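O-ureido-L-serine synthase (Streptomyces lavendulae, PDB 3X44) catalyses the pyridoxal-phosphate-dependent addition of hydroxyurea to O-acetyl-L-serine, giving O-ureido-L-serine on the pathway to the antibiotic D-cycloserine. Local coordinates at residues Gly12-Val17 against Ala157-Ala162; Val29-Glu34 against Leu286-Pro291; Val90-Asp95 against Val113-His118. The protein carries 1 engineered substitution. All coordinates share one frame; numbering follows the deposited sequence.

Interaction 1: Gly12-Val17 against Ala157-Ala162; sequences GRTPIV and ASEILA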
loop_
_atom_site.group_PDB
_atom_site.type_symbol
_atom_site.label_atom_id
_atom_site.label_comp_id
_atom_site.label_asym_id
_atom_site.label_seq_id
_atom_site.Cartn_x
_atom_site.Cartn_y
_atom_site.Cartn_z
ATOM N N GLY A 12 -1.460 7.257 -10.112
ATOM C CA GLY A 12 -0.428 7.727 -9.211
ATOM C C GLY A 12 0.173 6.604 -8.391
ATOM O O GLY A 12 -0.020 5.429 -8.705
ATOM N N ARG A 13 0.910 6.978 -7.348
ATOM C CA ARG A 13 1.559 6.034 -6.455
ATOM C C ARG A 13 2.321 4.958 -7.223
ATOM O O ARG A 13 2.122 3.763 -7.009
ATOM C CB ARG A 13 0.516 5.390 -5.530
ATOM C CG ARG A 13 -0.053 6.360 -4.506
ATOM C CD ARG A 13 -1.194 5.741 -3.716
ATOM N NE ARG A 13 -2.092 4.958 -4.566
ATOM C CZ ARG A 13 -3.170 5.444 -5.174
ATOM N NH1 ARG A 13 -3.500 6.722 -5.033
ATOM N NH2 ARG A 13 -3.919 4.648 -5.930
ATOM N N THR A 14 3.199 5.391 -8.115
ATOM C CA THR A 14 3.983 4.462 -8.910
ATOM C C THR A 14 5.265 4.046 -8.209
ATOM O O THR A 14 5.865 4.816 -7.467
ATOM C CB THR A 14 4.348 5.068 -10.263
ATOM O OG1 THR A 14 5.063 6.291 -10.059
ATOM C CG2 THR A 14 3.092 5.350 -11.064
ATOM N N PRO A 15 5.702 2.806 -8.445
ATOM C CA PRO A 15 6.925 2.313 -7.815
ATOM C C PRO A 15 8.200 2.957 -8.329
ATOM O O PRO A 15 8.272 3.403 -9.475
ATOM C CB PRO A 15 6.908 0.806 -8.093
ATOM C CG PRO A 15 5.992 0.613 -9.234
ATOM C CD PRO A 15 5.067 1.802 -9.319
ATOM N N ILE A 16 9.186 3.025 -7.447
ATOM C CA ILE A 16 10.505 3.530 -7.781
ATOM C C ILE A 16 11.373 2.309 -7.494
ATOM O O ILE A 16 11.325 1.744 -6.399
ATOM C CB ILE A 16 10.936 4.708 -6.875
ATOM C CG1 ILE A 16 10.158 5.971 -7.256
ATOM C CG2 ILE A 16 12.437 4.988 -7.051
ATOM C CD1 ILE A 16 10.486 7.158 -6.377
ATOM N N VAL A 17 12.143 1.884 -8.484
ATOM C CA VAL A 17 12.985 0.707 -8.332
ATOM C C VAL A 17 14.443 0.976 -8.687
ATOM O O VAL A 17 14.759 1.827 -9.526
ATOM C CB VAL A 17 12.458 -0.464 -9.213
ATOM C CG1 VAL A 17 10.950 -0.338 -9.394
ATOM C CG2 VAL A 17 13.144 -0.457 -10.579
ATOM N N ALA A 157 5.722 14.316 -6.598
ATOM C CA ALA A 157 6.744 14.814 -5.685
ATOM C C ALA A 157 6.611 14.190 -4.291
ATOM O O ALA A 157 7.611 13.905 -3.629
ATOM C CB ALA A 157 6.646 16.345 -5.578
ATOM N N SER A 158 5.376 13.988 -3.843
ATOM C CA SER A 158 5.138 13.413 -2.518
ATOM C C SER A 158 5.600 11.964 -2.435
ATOM O O SER A 158 6.086 11.520 -1.394
ATOM C CB SER A 158 3.651 13.495 -2.152
ATOM O OG SER A 158 3.258 14.836 -1.898
ATOM N N GLU A 159 5.426 11.229 -3.527
ATOM C CA GLU A 159 5.828 9.824 -3.584
ATOM C C GLU A 159 7.355 9.735 -3.568
ATOM O O GLU A 159 7.938 8.879 -2.897
ATOM C CB GLU A 159 5.292 9.174 -4.867
ATOM C CG GLU A 159 3.774 9.105 -4.939
ATOM C CD GLU A 159 3.261 8.998 -6.361
ATOM O OE1 GLU A 159 3.968 8.414 -7.210
ATOM O OE2 GLU A 159 2.151 9.501 -6.627
ATOM N N ILE A 160 7.992 10.632 -4.317
ATOM C CA ILE A 160 9.447 10.667 -4.398
ATOM C C ILE A 160 10.050 11.005 -3.033
ATOM O O ILE A 160 10.940 10.309 -2.552
ATOM C CB ILE A 160 9.916 11.705 -5.452
ATOM C CG1 ILE A 160 9.633 11.172 -6.862
ATOM C CG2 ILE A 160 11.414 12.008 -5.273
ATOM C CD1 ILE A 160 9.809 12.206 -7.988
ATOM N N LEU A 161 9.551 12.066 -2.404
ATOM C CA LEU A 161 10.061 12.482 -1.104
ATOM C C LEU A 161 9.823 11.450 -0.008
ATOM O O LEU A 161 10.682 11.249 0.856
ATOM C CB LEU A 161 9.444 13.816 -0.698
ATOM C CG LEU A 161 9.942 15.024 -1.498
ATOM C CD1 LEU A 161 9.004 16.208 -1.283
ATOM C CD2 LEU A 161 11.366 15.368 -1.059
ATOM N N ALA A 162 8.661 10.802 -0.043
ATOM C CA ALA A 162 8.331 9.785 0.952
ATOM C C ALA A 162 9.273 8.594 0.822
ATOM O O ALA A 162 9.781 8.080 1.818
ATOM C CB ALA A 162 6.881 9.317 0.779
#
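Glu159 reaches from its helix to the loop before strand 16-18 and holds two successive backbone amides with one carboxylate. Arg13 N donates to Glu159 OE2 at 2.9 Å, and Thr14 N gives a longer bond of 3.2 Å to Glu159 OE1. Both donors stand well above the carboxylate plane, 63° out of it at Glu159 OE2, so the loop lies across the flat group. With chi1 at -65°, CG of Glu159 is anti to the carbonyl carbon, and the chain beyond it is extended; glutamate is long enough to span the gap. The Arg13 side chain starts out away from the helix, and its NH2 binds Asp9 O, while its backbone amide meets Glu159.

The charge on Glu159 has further partners, since OE1 also forms salt bridges with Lys32 and Arg45; this would be expected to keep the carboxylate ionised. Gly12 suits this loop, because at its backbone angles (phi 92°) a CB would be jammed against the preceding carbonyl O.

The apolar part is small. Ile16 CD1 meets Ile160 CG1 at 4.1 Å, the two branched chains crossing at about a right angle.

Helix 147-164 is thereby tied to strand 16-18, an edge strand within this chain, and to the loop before it. Ile160 and Ile16 both rest on Leu287 of strand 285-290, and Val185 of helix 180-192 touches Ile160. Ile16 also bonds by its backbone to a neighbouring subunit, whose Leu3 packs on it, while Ser158 meets Ser158 of a different subunit.

Interaction 2: Val29-Glu34 against Leu286-Pro291; sequences VYVKVE and LLAMLP. With PUS ((E)-O-(carbamoylamino)-N-({3-hydroxy-2-methyl-5-[(phosphonooxy)methyl]pyridin-4-yl}methylidene)-L-serine), chain C.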
loop_
_atom_site.group_PDB
_atom_site.type_symbol
_atom_site.label_atom_id
_atom_site.label_comp_id
_atom_site.label_asym_id
_atom_site.label_seq_id
_atom_site.Cartn_x
_atom_site.Cartn_y
_atom_site.Cartn_z
ATOM N N VAL A 29 21.256 3.992 -9.130
ATOM C CA VAL A 29 20.321 4.676 -10.003
ATOM C C VAL A 29 18.947 4.066 -9.804
ATOM O O VAL A 29 18.771 2.860 -9.944
ATOM C CB VAL A 29 20.720 4.540 -11.491
ATOM C CG1 VAL A 29 19.702 5.257 -12.374
ATOM C CG2 VAL A 29 22.109 5.128 -11.714
ATOM N N TYR A 30 17.984 4.911 -9.461
ATOM C CA TYR A 30 16.617 4.466 -9.243
ATOM C C TYR A 30 15.762 5.050 -10.356
ATOM O O TYR A 30 16.125 6.064 -10.942
ATOM C CB TYR A 30 16.119 4.951 -7.883
ATOM C CG TYR A 30 16.725 4.224 -6.697
ATOM C CD1 TYR A 30 17.887 4.695 -6.087
ATOM C CD2 TYR A 30 16.114 3.084 -6.165
ATOM C CE1 TYR A 30 18.425 4.053 -4.973
ATOM C CE2 TYR A 30 16.651 2.437 -5.046
ATOM C CZ TYR A 30 17.801 2.929 -4.458
ATOM O OH TYR A 30 18.319 2.310 -3.346
ATOM N N VAL A 31 14.638 4.408 -10.654
ATOM C CA VAL A 31 13.752 4.881 -11.710
ATOM C C VAL A 31 12.277 4.852 -11.296
ATOM O O VAL A 31 11.829 3.905 -10.645
ATOM C CB VAL A 31 13.934 4.032 -13.013
ATOM C CG1 VAL A 31 15.306 4.282 -13.606
ATOM C CG2 VAL A 31 13.762 2.542 -12.716
ATOM N N LYS A 32 11.539 5.909 -11.648
ATOM C CA LYS A 32 10.107 5.989 -11.349
ATOM C C LYS A 32 9.388 5.436 -12.570
ATOM O O LYS A 32 9.479 5.992 -13.671
ATOM C CB LYS A 32 9.674 7.441 -11.091
ATOM C CG LYS A 32 8.338 7.578 -10.341
ATOM C CD LYS A 32 8.325 8.778 -9.381
ATOM C CE LYS A 32 6.971 8.949 -8.681
ATOM N NZ LYS A 32 6.520 7.732 -7.915
ATOM N N VAL A 33 8.685 4.329 -12.366
ATOM C CA VAL A 33 7.974 3.637 -13.431
ATOM C C VAL A 33 6.512 4.047 -13.568
ATOM O O VAL A 33 5.618 3.405 -13.019
ATOM C CB VAL A 33 8.056 2.114 -13.205
ATOM C CG1 VAL A 33 7.750 1.370 -14.501
ATOM C CG2 VAL A 33 9.437 1.760 -12.697
ATOM N N GLU A 34 6.284 5.110 -14.335
ATOM C CA GLU A 34 4.946 5.648 -14.565
ATOM C C GLU A 34 4.054 4.768 -15.446
ATOM O O GLU A 34 2.873 5.054 -15.620
ATOM C CB GLU A 34 5.066 7.046 -15.178
ATOM C CG GLU A 34 5.719 8.058 -14.244
ATOM C CD GLU A 34 4.902 8.303 -12.992
ATOM O OE1 GLU A 34 5.474 8.256 -11.881
ATOM O OE2 GLU A 34 3.684 8.546 -13.121
ATOM N N LEU A 286 20.974 8.624 -7.771
ATOM C CA LEU A 286 20.214 9.355 -8.776
ATOM C C LEU A 286 18.855 8.736 -9.045
ATOM O O LEU A 286 18.698 7.522 -8.969
ATOM C CB LEU A 286 21.000 9.401 -10.087
ATOM C CG LEU A 286 22.429 9.934 -10.008
ATOM C CD1 LEU A 286 23.418 8.773 -9.831
ATOM C CD2 LEU A 286 22.732 10.708 -11.282
ATOM N N LEU A 287 17.881 9.585 -9.368
ATOM C CA LEU A 287 16.526 9.147 -9.682
ATOM C C LEU A 287 16.134 9.643 -11.072
ATOM O O LEU A 287 16.231 10.842 -11.361
ATOM C CB LEU A 287 15.532 9.696 -8.662
ATOM C CG LEU A 287 14.061 9.410 -8.974
ATOM C CD1 LEU A 287 13.802 7.903 -8.824
ATOM C CD2 LEU A 287 13.159 10.208 -8.036
ATOM N N ALA A 288 15.681 8.720 -11.919
ATOM C CA ALA A 288 15.270 9.042 -13.281
ATOM C C ALA A 288 13.804 8.693 -13.534
ATOM O O ALA A 288 13.323 7.633 -13.118
ATOM C CB ALA A 288 16.152 8.293 -14.283
ATOM N N MET A 289 13.101 9.591 -14.222
ATOM C CA MET A 289 11.696 9.379 -14.548
ATOM C C MET A 289 11.547 8.545 -15.818
ATOM O O MET A 289 12.233 8.784 -16.806
ATOM C CB MET A 289 10.988 10.718 -14.775
ATOM C CG MET A 289 10.945 11.630 -13.570
ATOM S SD MET A 289 9.847 10.986 -12.299
ATOM C CE MET A 289 8.258 11.042 -13.143
ATOM N N LEU A 290 10.655 7.559 -15.777
ATOM C CA LEU A 290 10.359 6.716 -16.932
ATOM C C LEU A 290 8.873 7.013 -17.166
ATOM O O LEU A 290 7.991 6.403 -16.553
ATOM C CB LEU A 290 10.565 5.230 -16.607
ATOM C CG LEU A 290 11.852 4.780 -15.900
ATOM C CD1 LEU A 290 11.923 3.260 -15.960
ATOM C CD2 LEU A 290 13.090 5.406 -16.541
ATOM N N PRO A 291 8.588 7.985 -18.041
ATOM C CA PRO A 291 7.230 8.425 -18.383
ATOM C C PRO A 291 6.201 7.418 -18.870
ATOM O O PRO A 291 5.027 7.525 -18.513
ATOM C CB PRO A 291 7.466 9.545 -19.395
ATOM C CG PRO A 291 8.858 10.058 -19.050
ATOM C CD PRO A 291 9.602 8.781 -18.758
HETATM N N PUS C . 3.460 14.183 -23.081
HETATM C CA PUS C . 2.409 15.252 -23.321
HETATM C CB PUS C . 3.042 16.562 -23.912
HETATM O OG PUS C . 3.730 16.261 -25.209
HETATM N ND PUS C . 3.668 17.392 -26.106
HETATM C CE PUS C . 4.813 17.923 -26.592
HETATM N NZ2 PUS C . 5.983 17.689 -25.971
HETATM O OZ1 PUS C . 4.787 18.600 -27.570
HETATM C C PUS C . 1.357 14.698 -24.306
HETATM O O PUS C . 1.236 13.511 -24.431
HETATM O OT PUS C . 0.660 15.451 -24.943
HETATM C C2 PUS C . 6.649 11.136 -22.507
HETATM C C3 PUS C . 5.498 12.049 -22.635
HETATM C C4 PUS C . 5.581 13.382 -22.027
HETATM C C5 PUS C . 6.796 13.749 -21.289
HETATM C C6 PUS C . 7.887 12.765 -21.208
HETATM C C2A PUS C . 6.617 9.779 -23.152
HETATM C C4A PUS C . 4.515 14.425 -22.284
HETATM C C5A PUS C . 6.943 15.110 -20.627
HETATM N N1 PUS C . 7.772 11.532 -21.811
HETATM O O3 PUS C . 4.371 11.636 -23.246
HETATM O O1P PUS C . 4.685 17.057 -19.984
HETATM O O2P PUS C . 5.210 16.617 -17.721
HETATM O O3P PUS C . 6.881 17.483 -19.173
HETATM O O4P PUS C . 6.108 15.196 -19.424
HETATM P P PUS C . 5.722 16.595 -19.080
#
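Tyr30 N donates to Leu286 O at 2.8 Å, in a nearly straight bond (173° at the hydrogen). From there the ladder runs through Ala288 N to Tyr30 O, Lys32 N to Ala288 O and Leu290 N to Lys32 O. It ends with Glu34 N on Leu290 O at 3.1 Å, one residue beyond the strand.

On one face, Leu290 carries the apolar contact. Its CG lies 3.6 Å from Val31 CB, and its two methyls straddle that atom: CD1 approaches Val31 CG2, and CD2 approaches Val31 CG1. Ala288, with only a methyl, meets Val31 CG1 more loosely.

Strands 28-33 and 285-290 are parallel neighbours in the mixed central sheet of this fold type II PLP enzyme, although some 250 residues separate them in sequence.

On the opposite face Lys32 and Met289 lie side by side, pointing the same way, with Met289 SD 3.7 Å from Lys32 CB. Flexible methionine suits this place: turns at chi2 and chi3 carry SD against the lysine and CE toward Glu34 CG, 4.1 Å away. Lys32 NZ forms a salt bridge with Glu159 OE1 and also hydrogen-bonds Thr14 OG1. Glu34 OE1 hydrogen-bonds Thr14 OG1, and OE2 forms a salt bridge with Arg45 NE.

Just past the strand, Pro291 packs its ring against the cofactor's pyridine, Pro291 CB standing 3.1 Å from N1 of the bound O-ureidoserine aldimine; Ser265 OG hydrogen-bonds the same ligand.

Interaction 3: Val90-Asp95 against Val113-His118; sequences VAVMGD and VLFPGH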
loop_
_atom_site.group_PDB
_atom_site.type_symbol
_atom_site.label_atom_id
_atom_site.label_comp_id
_atom_site.label_asym_id
_atom_site.label_seq_id
_atom_site.Cartn_x
_atom_site.Cartn_y
_atom_site.Cartn_z
ATOM N N VAL A 90 -11.533 14.637 -27.991
ATOM C CA VAL A 90 -11.028 14.804 -29.349
ATOM C C VAL A 90 -9.547 15.139 -29.269
ATOM O O VAL A 90 -9.177 16.181 -28.729
ATOM C CB VAL A 90 -11.713 15.982 -30.080
ATOM C CG1 VAL A 90 -11.237 16.034 -31.529
ATOM C CG2 VAL A 90 -13.215 15.850 -30.006
ATOM N N ALA A 91 -8.705 14.267 -29.812
ATOM C CA ALA A 91 -7.265 14.490 -29.786
ATOM C C ALA A 91 -6.772 15.157 -31.068
ATOM O O ALA A 91 -7.206 14.809 -32.163
ATOM C CB ALA A 91 -6.538 13.169 -29.580
ATOM N N VAL A 92 -5.876 16.127 -30.909
ATOM C CA VAL A 92 -5.269 16.846 -32.025
ATOM C C VAL A 92 -3.814 16.408 -31.944
ATOM O O VAL A 92 -3.084 16.856 -31.069
ATOM C CB VAL A 92 -5.351 18.371 -31.827
ATOM C CG1 VAL A 92 -4.447 19.072 -32.830
ATOM C CG2 VAL A 92 -6.790 18.839 -31.992
ATOM N N MET A 93 -3.395 15.536 -32.854
ATOM C CA MET A 93 -2.039 15.003 -32.809
ATOM C C MET A 93 -1.261 15.023 -34.118
ATOM O O MET A 93 -1.817 14.789 -35.186
ATOM C CB MET A 93 -2.105 13.566 -32.278
ATOM C CG MET A 93 -0.766 12.920 -32.007
ATOM S SD MET A 93 -0.994 11.381 -31.093
ATOM C CE MET A 93 -2.127 10.479 -32.179
ATOM N N GLY A 94 0.035 15.305 -34.022
ATOM C CA GLY A 94 0.876 15.328 -35.207
ATOM C C GLY A 94 0.798 13.972 -35.876
ATOM O O GLY A 94 0.696 12.955 -35.192
ATOM N N ASP A 95 0.862 13.944 -37.205
ATOM C CA ASP A 95 0.758 12.684 -37.935
ATOM C C ASP A 95 1.980 11.777 -37.852
ATOM O O ASP A 95 1.934 10.640 -38.331
ATOM C CB ASP A 95 0.459 12.957 -39.405
ATOM C CG ASP A 95 1.548 13.776 -40.079
ATOM O OD1 ASP A 95 2.581 14.075 -39.435
ATOM O OD2 ASP A 95 1.362 14.121 -41.260
ATOM N N VAL A 113 -7.766 14.002 -34.678
ATOM C CA VAL A 113 -7.566 15.067 -35.656
ATOM C C VAL A 113 -6.059 15.140 -35.876
ATOM O O VAL A 113 -5.313 15.591 -35.006
ATOM C CB VAL A 113 -8.074 16.449 -35.135
ATOM C CG1 VAL A 113 -7.694 17.548 -36.112
ATOM C CG2 VAL A 113 -9.585 16.424 -34.953
ATOM N N LEU A 114 -5.605 14.673 -37.032
ATOM C CA LEU A 114 -4.182 14.687 -37.329
ATOM C C LEU A 114 -3.788 15.931 -38.114
ATOM O O LEU A 114 -4.622 16.557 -38.766
ATOM C CB LEU A 114 -3.796 13.431 -38.116
ATOM C CG LEU A 114 -4.216 12.092 -37.499
ATOM C CD1 LEU A 114 -3.765 10.937 -38.396
ATOM C CD2 LEU A 114 -3.620 11.967 -36.107
ATOM N N PHE A 115 -2.512 16.286 -38.033
ATOM C CA PHE A 115 -1.977 17.440 -38.745
ATOM C C PHE A 115 -0.504 17.184 -39.035
ATOM O O PHE A 115 0.139 16.378 -38.358
ATOM C CB PHE A 115 -2.152 18.729 -37.922
ATOM C CG PHE A 115 -1.264 18.817 -36.705
ATOM C CD1 PHE A 115 -1.701 18.336 -35.471
ATOM C CD2 PHE A 115 0.003 19.404 -36.785
ATOM C CE1 PHE A 115 -0.889 18.435 -34.326
ATOM C CE2 PHE A 115 0.827 19.508 -35.648
ATOM C CZ PHE A 115 0.377 19.021 -34.418
ATOM N N PRO A 116 0.048 17.858 -40.054
ATOM C CA PRO A 116 1.462 17.677 -40.409
ATOM C C PRO A 116 2.391 17.869 -39.208
ATOM O O PRO A 116 2.559 18.981 -38.703
ATOM C CB PRO A 116 1.688 18.710 -41.516
ATOM C CG PRO A 116 0.314 18.896 -42.127
ATOM C CD PRO A 116 -0.624 18.824 -40.944
ATOM N N GLY A 117 2.994 16.770 -38.763
ATOM C CA GLY A 117 3.872 16.814 -37.609
ATOM C C GLY A 117 4.912 17.917 -37.576
ATOM O O GLY A 117 5.173 18.495 -36.519
ATOM N N HIS A 118 5.523 18.205 -38.721
ATOM C CA HIS A 118 6.551 19.233 -38.783
ATOM C C HIS A 118 6.137 20.582 -38.200
ATOM O O HIS A 118 6.995 21.408 -37.892
ATOM C CB HIS A 118 7.037 19.413 -40.232
ATOM C CG HIS A 118 6.129 20.245 -41.089
ATOM N ND1 HIS A 118 5.045 19.719 -41.759
ATOM C CD2 HIS A 118 6.172 21.558 -41.421
ATOM C CE1 HIS A 118 4.459 20.670 -42.464
ATOM N NE2 HIS A 118 5.123 21.796 -42.277
#
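Strands 90-94 and 113-115 run parallel, their axes 4.7 Å apart at closest and 20° askew. Val113 N donates to Ala91 O, Met93 N to Val113 O and Phe115 N to Met93 O, the last a longer bond of 3.3 Å. Asp95 N then binds Phe115 O. Together with helix 99-107 they form a beta-alpha-beta unit.

Val92 and Val113 lie side by side on one face, where beta-branched residues suit the extended backbone. Phe115 CB leads away from strand 90-94, but the ring end returns, bringing Phe115 CE1 within 3.3 Å of Gly94 N. Gly94 CA sits over one ring face, 3.8 Å from the Phe115 centroid, a CH-pi contact. Val92 CG1 touches Phe115 CD1 at 3.9 Å. Glycine fits position 94, since a CB there would press on Gly117 CA.

Beyond the strands, Asp95 OD1 receives Gly117 N at 2.8 Å, from above the carboxylate plane. Leu114 N hydrogen-bonds Ser310 OG of a neighbouring subunit.

The backbone ladder is thus the chief link, flanked by apolar contacts of Val92 with Val113 on one face and Met93 with Leu114 on the other; the negative charge of Asp95 probably strengthens its bond to the Gly117 amide.

Interactions 1 and 2 touch, their centres 10 Å apart; strands 16-18 and 28-33 are neighbours in one sheet, and Glu159 reaches across from helix 147-164. Their polar join is made by Glu159 OE1 with Lys32 NZ and by Thr14 OG1, which probably hydrogen-bonds Glu34 OE1 at 2.7 Å; farther along, Ile16 CG2 packs on Leu287 CD1 (3.7 Å). Interaction 3 belongs to the other, parallel sheet, about 29 Å from interaction 2 between centres. The bound aldimine lies between: Pro291 of interaction 2 touches its pyridine, while the Met93 side chain of interaction 3 is about 7 Å from it. Ala43, engineered in place of the cofactor-binding lysine, is about 11 Å from the side chains of Thr14 and Met93.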